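Local coordinates for Stk_08120 (Sulfolobus tokodaii, PDB 3W9K), which probably binds fatty acids, holding a myristic acid molecule in the cavity of a Bet v 1-like helix-grip fold, at residues K6-I11 with T95-L100; K54-S59 with A108-P113; Y60-R65 with I75-D80. All coordinates share one frame; numbering follows the deposited sequence.

The chain opens with strand 6-12, beside which strand 95-102 later returns; contact 1 thereby closes a loop around most of the antiparallel sheet. Within that loop, the turn between strands 48-55 and 58-69 supplies the first half of contact 2. Its second half lies on the long helix 105-137, directly after strand 95-102, so contacts 1 and 2 cross along the sequence. Contact 3 is the local pairing of hairpin strands 58-69 and 72-79, nested inside the loops of both others. Together they join edge strand 6-12 to the sheet, the sheet to the helix, and two neighbouring strands. Myristic acid touches all three.

Contact 1 of 3, residues K6-I11 with T95-L100; sequences KVEKEI and TLQIIL. With MYR (myristic acid), chain B.
The E8 carboxylate and the side-chain amide of Q97 meet with their planes 78° apart, the two side chains crossing at about a right angle. One carboxylate face is covered by I99, whose CG1 sits over E8 CD at 3.5 Å. On the carboxylate's other oxygen, K6 NZ forms a salt bridge with E8 OE2 at 2.7 Å, reaching it from the anti side, tilted 29° out of the carboxylate plane. E8 CG stands anti to the carbonyl carbon (chi1 -67°) and the chain is extended from there, which lays it alongside I99, both pointing off the same face of the sheet. Farther along, E10 CG packs on T95 CG2 at 3.5 Å, while the acid end of E10 forms a salt bridge with K91 of strand 84-92, the next strand of the sheet.

Beneath these groups the two strands run antiparallel, tied by six backbone hydrogen bonds at the pairs V7-L100, K9-I98 and I11-L96. The side chains of these residues form the opposite, inner face. There I11 CB lies 3.6 Å from L96 CD1, and I11 CD1 meets I98 CD1 at 3.7 Å; branched aliphatic residues fill this layer well because helices 105-137 and 17-24 close over it. K9 also lies on this face, its aliphatic chain resting on L119 and A123. Nearer the ligand, V7 CG1 approaches myristic acid C4 at 3.9 Å and L100 CD2 approaches C7 at 3.9 Å.

The chemistry is thus divided by the alternation of a beta strand. On the outer face the carboxylate ends of E8 and E10 pair with K6 and K91, while their carbon chains lie on I99 and T95. On the inner face the V7-L100 end lines the lipid site, helices cover the rest, and K9 is admitted because its amine meets D120.

Contact 2 of 3, residues K54-S59 with A108-P113; sequences KFLAFS and AFLGKP. With MYR (myristic acid), chain B.
F55, L56 and F58 bring the tip of a beta hairpin against the long helix 105-137, the element that a sheet grips in the helix-grip fold of the Bet v 1-like clan.

The hairpin itself is held by its backbone: F55 to F58 form a type II' turn, closed by hydrogen bonds from F55 N to F58 O and from F58 N to F55 O. L56 takes the first corner, with positive phi (+56°), a position that glycine usually favours.

Across to the helix the meeting is wholly apolar, and L110 is its hub. Its CB lies at the edge of the F55 ring, 3.7 Å from CE1, while its two methyls part: CD1 reaches F58 CE2 at 4.0 Å and CD2 reaches L56 CD1 at 4.2 Å. A forked leucine can thus serve three neighbours at once. Over one face of the F55 ring sits G111 CA, offset toward the rim. Y114 and P36 also touch F55.

Contacts with the ligand come from the helix face turned to the cavity. A108 CB touches myristic acid C2 at 3.6 Å, small enough to let the chain lie close. K112 is extended past the ligand head, so its charge may attract the carboxylate, although K112 NZ remains 3.7 Å from myristic acid O1. Lacking a side chain, G111 admits the alkyl chain against the helix backbone, its CA 3.9 Å from myristic acid C8.

Contact 3 of 3, residues Y60-R65 with I75-D80; sequences YKVKGR and IIYDSD. With MYR (myristic acid), chain B.
K63 and D78 both carry CG between the backbone N and the carbonyl carbon (chi1 69° and 61°), and a final bend at K63 CE, chi4 -68°, swings the amine across to the acid. K63 NZ then forms a salt bridge with D78 OD2 at 2.7 Å, D78 OD2 receiving it through its syn lone pair. Their backbones are joined by two further hydrogen bonds, as are those of R65 and I76. Just beyond strand 72-79 the D80 side chain takes the place of a backbone carbonyl: its OD1 accepts K61 N at 2.9 Å. G64 CA lies 3.1 Å from I76 O, where a residue without a side chain fits.

On the inner face V62 CG2 packs on Y77 CB at 3.6 Å, and V62 CG1 lies at the edge of the Y60 ring. Myristic acid C12 sits over the centre of that ring, 3.9 Å above its plane. S79 OG lies 3.3 Å from C13, its hydroxyl engaged with G82 O and R81 N, while the hydroxyl of Y60 bonds to P36 O. This is an antiparallel beta hairpin with a salt-bridged outer face and an inner face that receives a lipid tail, as befits the curved sheet of a helix-grip cavity.

Contact 1 of 3, residues K6-I11 with T95-L100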
loop_
_atom_site.group_PDB
_atom_site.type_symbol
_atom_site.label_atom_id
_atom_site.label_comp_id
_atom_site.label_asym_id
_atom_site.label_seq_id
_atom_site.Cartn_x
_atom_site.Cartn_y
_atom_site.Cartn_z
ATOM N N LYS A 6 -2.790 -14.374 -0.952
ATOM C CA LYS A 6 -1.875 -13.256 -0.959
ATOM C C LYS A 6 -1.223 -12.945 -2.282
ATOM O O LYS A 6 -0.991 -13.831 -3.128
ATOM C CB LYS A 6 -0.804 -13.413 0.153
ATOM C CG LYS A 6 0.224 -14.495 -0.032
ATOM C CD LYS A 6 1.001 -14.740 1.309
ATOM C CE LYS A 6 1.799 -16.111 1.321
ATOM N NZ LYS A 6 3.118 -15.966 0.636
ATOM N N VAL A 7 -0.891 -11.677 -2.459
ATOM C CA VAL A 7 -0.110 -11.310 -3.630
ATOM C C VAL A 7 1.066 -10.474 -3.071
ATOM O O VAL A 7 0.881 -9.697 -2.126
ATOM C CB VAL A 7 -0.935 -10.542 -4.687
ATOM C CG1 VAL A 7 -1.515 -9.299 -4.133
ATOM C CG2 VAL A 7 -0.107 -10.227 -5.914
ATOM N N GLU A 8 2.248 -10.667 -3.651
ATOM C CA GLU A 8 3.489 -10.131 -3.036
ATOM C C GLU A 8 4.333 -9.458 -4.097
ATOM O O GLU A 8 4.230 -9.816 -5.282
ATOM C CB GLU A 8 4.327 -11.283 -2.478
ATOM C CG GLU A 8 3.680 -11.969 -1.325
ATOM C CD GLU A 8 4.660 -12.705 -0.482
ATOM O OE1 GLU A 8 5.853 -12.379 -0.531
ATOM O OE2 GLU A 8 4.220 -13.564 0.306
ATOM N N LYS A 9 5.196 -8.502 -3.704
ATOM C CA LYS A 9 6.146 -7.945 -4.657
ATOM C C LYS A 9 7.398 -7.537 -3.921
ATOM O O LYS A 9 7.322 -6.839 -2.892
ATOM C CB LYS A 9 5.566 -6.694 -5.408
ATOM C CG LYS A 9 6.508 -6.034 -6.491
ATOM C CD LYS A 9 6.454 -6.874 -7.807
ATOM C CE LYS A 9 7.553 -6.414 -8.773
ATOM N NZ LYS A 9 7.199 -6.990 -10.103
ATOM N N GLU A 10 8.539 -7.869 -4.518
ATOM C CA GLU A 10 9.802 -7.333 -3.991
ATOM C C GLU A 10 10.096 -5.988 -4.634
ATOM O O GLU A 10 9.839 -5.816 -5.825
ATOM C CB GLU A 10 10.945 -8.306 -4.246
ATOM C CG GLU A 10 12.333 -7.787 -3.799
ATOM C CD GLU A 10 13.411 -8.844 -4.018
ATOM O OE1 GLU A 10 13.927 -8.852 -5.141
ATOM O OE2 GLU A 10 13.683 -9.669 -3.110
ATOM N N ILE A 11 10.603 -5.045 -3.844
ATOM C CA ILE A 11 10.987 -3.745 -4.322
ATOM C C ILE A 11 12.475 -3.519 -3.975
ATOM O O ILE A 11 12.881 -3.632 -2.820
ATOM C CB ILE A 11 10.087 -2.641 -3.707
ATOM C CG1 ILE A 11 8.613 -2.905 -4.099
ATOM C CG2 ILE A 11 10.570 -1.236 -4.159
ATOM C CD1 ILE A 11 7.817 -1.785 -4.579
ATOM N N THR A 95 16.120 -3.344 0.001
ATOM C CA THR A 95 15.072 -4.264 -0.465
ATOM C C THR A 95 13.969 -4.280 0.521
ATOM O O THR A 95 14.199 -4.418 1.740
ATOM C CB THR A 95 15.598 -5.735 -0.668
ATOM O OG1 THR A 95 16.883 -5.646 -1.244
ATOM C CG2 THR A 95 14.713 -6.481 -1.599
ATOM N N LEU A 96 12.734 -4.235 0.004
ATOM C CA LEU A 96 11.618 -4.519 0.893
ATOM C C LEU A 96 10.666 -5.452 0.185
ATOM O O LEU A 96 10.806 -5.684 -1.036
ATOM C CB LEU A 96 10.908 -3.208 1.371
ATOM C CG LEU A 96 10.484 -2.243 0.315
ATOM C CD1 LEU A 96 9.074 -2.734 -0.210
ATOM C CD2 LEU A 96 10.225 -0.794 0.895
ATOM N N GLN A 97 9.686 -5.924 0.936
ATOM C CA GLN A 97 8.666 -6.822 0.398
ATOM C C GLN A 97 7.331 -6.278 0.720
ATOM O O GLN A 97 7.069 -5.902 1.872
ATOM C CB GLN A 97 8.808 -8.239 1.008
ATOM C CG GLN A 97 7.961 -9.335 0.338
ATOM C CD GLN A 97 8.572 -9.822 -0.979
ATOM O OE1 GLN A 97 8.004 -10.681 -1.685
ATOM N NE2 GLN A 97 9.721 -9.298 -1.304
ATOM N N ILE A 98 6.468 -6.214 -0.268
ATOM C CA ILE A 98 5.077 -5.847 0.008
ATOM C C ILE A 98 4.204 -7.111 -0.114
ATOM O O ILE A 98 4.360 -7.883 -1.071
ATOM C CB ILE A 98 4.554 -4.795 -0.997
ATOM C CG1 ILE A 98 5.467 -3.555 -0.936
ATOM C CG2 ILE A 98 3.048 -4.434 -0.712
ATOM C CD1 ILE A 98 5.153 -2.519 -2.063
ATOM N N ILE A 99 3.328 -7.310 0.854
ATOM C CA ILE A 99 2.424 -8.484 0.842
ATOM C C ILE A 99 1.010 -8.046 1.146
ATOM O O ILE A 99 0.739 -7.463 2.204
ATOM C CB ILE A 99 2.806 -9.526 1.948
ATOM C CG1 ILE A 99 4.237 -10.016 1.772
ATOM C CG2 ILE A 99 1.860 -10.768 1.944
ATOM C CD1 ILE A 99 5.125 -9.551 2.900
ATOM N N LEU A 100 0.072 -8.335 0.258
ATOM C CA LEU A 100 -1.322 -7.998 0.493
ATOM C C LEU A 100 -2.119 -9.309 0.651
ATOM O O LEU A 100 -2.115 -10.129 -0.276
ATOM C CB LEU A 100 -1.888 -7.183 -0.673
ATOM C CG LEU A 100 -3.350 -6.826 -0.504
ATOM C CD1 LEU A 100 -3.556 -5.960 0.717
ATOM C CD2 LEU A 100 -3.908 -6.131 -1.775
HETATM C C1 MYR B . -4.906 -14.769 -5.511
HETATM O O1 MYR B . -3.830 -15.405 -5.359
HETATM O O2 MYR B . -5.568 -14.966 -6.576
HETATM C C2 MYR B . -5.444 -13.803 -4.459
HETATM C C3 MYR B . -4.485 -12.709 -3.962
HETATM C C4 MYR B . -4.801 -11.325 -4.559
HETATM C C5 MYR B . -5.320 -10.254 -3.585
HETATM C C6 MYR B . -6.168 -9.253 -4.318
HETATM C C7 MYR B . -6.743 -8.211 -3.399
HETATM C C8 MYR B . -7.571 -7.234 -4.191
HETATM C C9 MYR B . -8.245 -6.319 -3.194
HETATM C C10 MYR B . -9.318 -5.457 -3.817
HETATM C C11 MYR B . -9.695 -4.661 -2.609
HETATM C C12 MYR B . -11.111 -4.166 -2.627
HETATM C C13 MYR B . -11.483 -3.946 -1.185
HETATM C C14 MYR B . -10.324 -3.302 -0.458
#

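Contact 2 of 3, residues K54-S59 with A108-P113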
loop_
_atom_site.group_PDB
_atom_site.type_symbol
_atom_site.label_atom_id
_atom_site.label_comp_id
_atom_site.label_asym_id
_atom_site.label_seq_id
_atom_site.Cartn_x
_atom_site.Cartn_y
_atom_site.Cartn_z
ATOM N N LYS A 54 -12.746 2.023 -7.001
ATOM C CA LYS A 54 -13.647 1.292 -7.900
ATOM C C LYS A 54 -12.752 0.480 -8.841
ATOM O O LYS A 54 -11.732 0.976 -9.307
ATOM C CB LYS A 54 -14.448 2.248 -8.750
ATOM C CG LYS A 54 -15.543 1.540 -9.581
ATOM C CD LYS A 54 -16.516 2.522 -10.221
ATOM C CE LYS A 54 -17.532 1.763 -11.082
ATOM N NZ LYS A 54 -18.637 2.659 -11.517
ATOM N N PHE A 55 -13.158 -0.747 -9.142
ATOM C CA PHE A 55 -12.564 -1.456 -10.286
ATOM C C PHE A 55 -13.710 -2.205 -10.964
ATOM O O PHE A 55 -14.593 -2.720 -10.271
ATOM C CB PHE A 55 -11.504 -2.429 -9.836
ATOM C CG PHE A 55 -11.956 -3.393 -8.806
ATOM C CD1 PHE A 55 -12.306 -4.700 -9.157
ATOM C CD2 PHE A 55 -12.015 -3.027 -7.476
ATOM C CE1 PHE A 55 -12.736 -5.578 -8.181
ATOM C CE2 PHE A 55 -12.421 -3.903 -6.474
ATOM C CZ PHE A 55 -12.798 -5.186 -6.811
ATOM N N LEU A 56 -13.688 -2.232 -12.302
ATOM C CA LEU A 56 -14.802 -2.786 -13.043
ATOM C C LEU A 56 -16.069 -2.052 -12.619
ATOM O O LEU A 56 -16.033 -0.793 -12.424
ATOM C CB LEU A 56 -14.878 -4.350 -12.904
ATOM C CG LEU A 56 -13.542 -4.962 -13.366
ATOM C CD1 LEU A 56 -13.592 -6.392 -12.967
ATOM C CD2 LEU A 56 -13.384 -4.814 -14.899
ATOM N N ALA A 57 -17.182 -2.760 -12.480
ATOM C CA ALA A 57 -18.412 -2.101 -12.029
ATOM C C ALA A 57 -18.514 -1.925 -10.493
ATOM O O ALA A 57 -19.550 -1.474 -9.965
ATOM C CB ALA A 57 -19.698 -2.901 -12.572
ATOM N N PHE A 58 -17.437 -2.259 -9.766
ATOM C CA PHE A 58 -17.491 -2.375 -8.305
ATOM C C PHE A 58 -16.844 -1.262 -7.524
ATOM O O PHE A 58 -15.601 -1.256 -7.387
ATOM C CB PHE A 58 -16.896 -3.716 -7.897
ATOM C CG PHE A 58 -17.444 -4.834 -8.733
ATOM C CD1 PHE A 58 -18.787 -5.200 -8.584
ATOM C CD2 PHE A 58 -16.649 -5.459 -9.688
ATOM C CE1 PHE A 58 -19.317 -6.217 -9.394
ATOM C CE2 PHE A 58 -17.153 -6.470 -10.501
ATOM C CZ PHE A 58 -18.480 -6.821 -10.366
ATOM N N SER A 59 -17.669 -0.378 -6.968
ATOM C CA SER A 59 -17.218 0.631 -5.975
ATOM C C SER A 59 -17.020 -0.015 -4.623
ATOM O O SER A 59 -17.689 -0.995 -4.272
ATOM C CB SER A 59 -18.229 1.788 -5.845
ATOM O OG SER A 59 -18.309 2.389 -7.131
ATOM N N ALA A 108 -10.662 -10.892 -4.352
ATOM C CA ALA A 108 -9.264 -11.206 -4.754
ATOM C C ALA A 108 -9.090 -11.567 -6.250
ATOM O O ALA A 108 -8.179 -11.078 -6.944
ATOM C CB ALA A 108 -8.676 -12.279 -3.866
ATOM N N PHE A 109 -9.982 -12.399 -6.785
ATOM C CA PHE A 109 -9.891 -12.797 -8.174
ATOM C C PHE A 109 -10.027 -11.599 -9.105
ATOM O O PHE A 109 -9.279 -11.469 -10.103
ATOM C CB PHE A 109 -10.964 -13.870 -8.500
ATOM C CG PHE A 109 -11.017 -14.242 -9.964
ATOM C CD1 PHE A 109 -10.073 -15.139 -10.504
ATOM C CD2 PHE A 109 -12.065 -13.739 -10.786
ATOM C CE1 PHE A 109 -10.118 -15.505 -11.833
ATOM C CE2 PHE A 109 -12.133 -14.094 -12.171
ATOM C CZ PHE A 109 -11.136 -14.978 -12.698
ATOM N N LEU A 110 -10.975 -10.715 -8.774
ATOM C CA LEU A 110 -11.235 -9.583 -9.660
ATOM C C LEU A 110 -10.237 -8.471 -9.432
ATOM O O LEU A 110 -9.948 -7.790 -10.364
ATOM C CB LEU A 110 -12.649 -9.042 -9.436
ATOM C CG LEU A 110 -13.751 -10.100 -9.843
ATOM C CD1 LEU A 110 -15.032 -9.618 -9.382
ATOM C CD2 LEU A 110 -13.744 -10.207 -11.318
ATOM N N GLY A 111 -9.741 -8.308 -8.208
ATOM C CA GLY A 111 -8.899 -7.134 -7.860
ATOM C C GLY A 111 -7.447 -7.391 -8.134
ATOM O O GLY A 111 -6.661 -6.446 -8.316
ATOM N N LYS A 112 -7.045 -8.663 -8.126
ATOM C CA LYS A 112 -5.607 -9.003 -8.250
ATOM C C LYS A 112 -4.864 -8.348 -9.454
ATOM O O LYS A 112 -3.761 -7.821 -9.243
ATOM C CB LYS A 112 -5.396 -10.533 -8.286
ATOM C CG LYS A 112 -3.908 -10.921 -8.205
ATOM C CD LYS A 112 -3.751 -12.368 -8.593
ATOM C CE LYS A 112 -2.372 -12.821 -8.144
ATOM N NZ LYS A 112 -2.237 -14.249 -8.524
ATOM N N PRO A 113 -5.454 -8.351 -10.675
ATOM C CA PRO A 113 -4.662 -7.758 -11.755
ATOM C C PRO A 113 -4.411 -6.253 -11.522
ATOM O O PRO A 113 -3.357 -5.766 -11.942
ATOM C CB PRO A 113 -5.513 -7.908 -13.028
ATOM C CG PRO A 113 -6.747 -8.634 -12.637
ATOM C CD PRO A 113 -6.725 -8.954 -11.163
HETATM C C1 MYR B . -4.906 -14.769 -5.511
HETATM O O1 MYR B . -3.830 -15.405 -5.359
HETATM O O2 MYR B . -5.568 -14.966 -6.576
HETATM C C2 MYR B . -5.444 -13.803 -4.459
HETATM C C3 MYR B . -4.485 -12.709 -3.962
HETATM C C4 MYR B . -4.801 -11.325 -4.559
HETATM C C5 MYR B . -5.320 -10.254 -3.585
HETATM C C6 MYR B . -6.168 -9.253 -4.318
HETATM C C7 MYR B . -6.743 -8.211 -3.399
HETATM C C8 MYR B . -7.571 -7.234 -4.191
HETATM C C9 MYR B . -8.245 -6.319 -3.194
HETATM C C10 MYR B . -9.318 -5.457 -3.817
HETATM C C11 MYR B . -9.695 -4.661 -2.609
HETATM C C12 MYR B . -11.111 -4.166 -2.627
HETATM C C13 MYR B . -11.483 -3.946 -1.185
HETATM C C14 MYR B . -10.324 -3.302 -0.458
#

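Contact 3 of 3, residues Y60-R65 with I75-D80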
loop_
_atom_site.group_PDB
_atom_site.type_symbol
_atom_site.label_atom_id
_atom_site.label_comp_id
_atom_site.label_asym_id
_atom_site.label_seq_id
_atom_site.Cartn_x
_atom_site.Cartn_y
_atom_site.Cartn_z
ATOM N N TYR A 60 -16.071 0.496 -3.854
ATOM C CA TYR A 60 -15.834 -0.058 -2.552
ATOM C C TYR A 60 -15.381 1.052 -1.601
ATOM O O TYR A 60 -14.801 2.088 -2.044
ATOM C CB TYR A 60 -14.806 -1.214 -2.618
ATOM C CG TYR A 60 -13.399 -0.804 -3.006
ATOM C CD1 TYR A 60 -12.440 -0.464 -2.006
ATOM C CD2 TYR A 60 -13.004 -0.768 -4.341
ATOM C CE1 TYR A 60 -11.132 -0.102 -2.386
ATOM C CE2 TYR A 60 -11.729 -0.374 -4.700
ATOM C CZ TYR A 60 -10.806 -0.048 -3.720
ATOM O OH TYR A 60 -9.548 0.322 -4.047
ATOM N N LYS A 61 -15.610 0.835 -0.312
ATOM C CA LYS A 61 -15.150 1.793 0.706
ATOM C C LYS A 61 -14.302 0.986 1.671
ATOM O O LYS A 61 -14.801 -0.033 2.240
ATOM C CB LYS A 61 -16.377 2.434 1.393
ATOM C CG LYS A 61 -17.311 3.223 0.424
ATOM C CD LYS A 61 -18.696 3.550 1.048
ATOM C CE LYS A 61 -18.626 4.695 2.108
ATOM N NZ LYS A 61 -18.630 4.228 3.565
ATOM N N VAL A 62 -13.040 1.370 1.889
ATOM C CA VAL A 62 -12.142 0.586 2.770
ATOM C C VAL A 62 -11.661 1.544 3.882
ATOM O O VAL A 62 -11.502 2.751 3.643
ATOM C CB VAL A 62 -10.951 -0.019 1.999
ATOM C CG1 VAL A 62 -10.224 1.059 1.265
ATOM C CG2 VAL A 62 -9.938 -0.745 2.944
ATOM N N LYS A 63 -11.445 1.026 5.090
ATOM C CA LYS A 63 -10.885 1.890 6.142
ATOM C C LYS A 63 -9.968 1.010 6.967
ATOM O O LYS A 63 -10.054 -0.227 6.928
ATOM C CB LYS A 63 -12.006 2.496 7.037
ATOM C CG LYS A 63 -12.705 1.439 7.936
ATOM C CD LYS A 63 -13.876 2.225 8.614
ATOM C CE LYS A 63 -14.524 1.453 9.731
ATOM N NZ LYS A 63 -15.266 0.267 9.262
ATOM N N GLY A 64 -9.009 1.596 7.654
ATOM C CA GLY A 64 -8.162 0.722 8.461
ATOM C C GLY A 64 -7.159 1.534 9.246
ATOM O O GLY A 64 -7.273 2.765 9.380
ATOM N N ARG A 65 -6.216 0.791 9.818
ATOM C CA ARG A 65 -5.266 1.351 10.779
ATOM C C ARG A 65 -3.902 0.853 10.483
ATOM O O ARG A 65 -3.737 -0.271 10.088
ATOM C CB ARG A 65 -5.611 0.923 12.217
ATOM C CG ARG A 65 -4.714 1.668 13.218
ATOM C CD ARG A 65 -5.050 1.393 14.702
ATOM N NE ARG A 65 -4.841 2.629 15.463
ATOM C CZ ARG A 65 -5.829 3.358 15.974
ATOM N NH1 ARG A 65 -7.096 2.962 15.821
ATOM N NH2 ARG A 65 -5.551 4.485 16.640
ATOM N N ILE A 75 -0.786 -2.715 7.753
ATOM C CA ILE A 75 -2.002 -1.960 7.643
ATOM C C ILE A 75 -3.167 -2.974 7.707
ATOM O O ILE A 75 -3.305 -3.831 6.817
ATOM C CB ILE A 75 -2.022 -1.129 6.345
ATOM C CG1 ILE A 75 -0.804 -0.160 6.286
ATOM C CG2 ILE A 75 -3.324 -0.335 6.239
ATOM C CD1 ILE A 75 -0.711 0.820 5.100
ATOM N N ILE A 76 -4.026 -2.821 8.711
ATOM C CA ILE A 76 -5.164 -3.811 8.898
ATOM C C ILE A 76 -6.373 -3.085 8.345
ATOM O O ILE A 76 -6.635 -1.979 8.781
ATOM C CB ILE A 76 -5.375 -4.150 10.368
ATOM C CG1 ILE A 76 -4.121 -4.861 10.875
ATOM C CG2 ILE A 76 -6.571 -5.133 10.561
ATOM C CD1 ILE A 76 -4.318 -5.667 12.143
ATOM N N TYR A 77 -7.136 -3.697 7.443
ATOM C CA TYR A 77 -8.221 -2.938 6.785
ATOM C C TYR A 77 -9.504 -3.786 6.720
ATOM O O TYR A 77 -9.427 -5.009 6.713
ATOM C CB TYR A 77 -7.823 -2.435 5.379
ATOM C CG TYR A 77 -7.575 -3.544 4.349
ATOM C CD1 TYR A 77 -8.655 -4.108 3.622
ATOM C CD2 TYR A 77 -6.292 -4.067 4.141
ATOM C CE1 TYR A 77 -8.446 -5.185 2.718
ATOM C CE2 TYR A 77 -6.064 -5.118 3.239
ATOM C CZ TYR A 77 -7.153 -5.647 2.499
ATOM O OH TYR A 77 -6.933 -6.692 1.627
ATOM N N ASP A 78 -10.628 -3.105 6.615
ATOM C CA ASP A 78 -11.939 -3.784 6.418
ATOM C C ASP A 78 -12.676 -3.043 5.338
ATOM O O ASP A 78 -12.538 -1.842 5.166
ATOM C CB ASP A 78 -12.749 -3.836 7.746
ATOM C CG ASP A 78 -13.082 -2.446 8.314
ATOM O OD1 ASP A 78 -12.307 -2.008 9.204
ATOM O OD2 ASP A 78 -14.111 -1.805 7.892
ATOM N N SER A 79 -13.459 -3.749 4.555
ATOM C CA SER A 79 -14.214 -3.077 3.487
ATOM C C SER A 79 -15.472 -3.840 3.194
ATOM O O SER A 79 -15.564 -5.015 3.570
ATOM C CB SER A 79 -13.405 -2.960 2.180
ATOM O OG SER A 79 -13.551 -4.084 1.360
ATOM N N ASP A 80 -16.372 -3.190 2.448
ATOM C CA ASP A 80 -17.589 -3.862 1.951
ATOM C C ASP A 80 -17.267 -4.924 0.897
ATOM O O ASP A 80 -18.204 -5.616 0.460
ATOM C CB ASP A 80 -18.637 -2.910 1.389
ATOM C CG ASP A 80 -18.080 -1.882 0.375
ATOM O OD1 ASP A 80 -16.846 -1.769 0.161
ATOM O OD2 ASP A 80 -18.912 -1.096 -0.154
HETATM C C1 MYR B . -4.906 -14.769 -5.511
HETATM O O1 MYR B . -3.830 -15.405 -5.359
HETATM O O2 MYR B . -5.568 -14.966 -6.576
HETATM C C2 MYR B . -5.444 -13.803 -4.459
HETATM C C3 MYR B . -4.485 -12.709 -3.962
HETATM C C4 MYR B . -4.801 -11.325 -4.559
HETATM C C5 MYR B . -5.320 -10.254 -3.585
HETATM C C6 MYR B . -6.168 -9.253 -4.318
HETATM C C7 MYR B . -6.743 -8.211 -3.399
HETATM C C8 MYR B . -7.571 -7.234 -4.191
HETATM C C9 MYR B . -8.245 -6.319 -3.194
HETATM C C10 MYR B . -9.318 -5.457 -3.817
HETATM C C11 MYR B . -9.695 -4.661 -2.609
HETATM C C12 MYR B . -11.111 -4.166 -2.627
HETATM C C13 MYR B . -11.483 -3.946 -1.185
HETATM C C14 MYR B . -10.324 -3.302 -0.458
#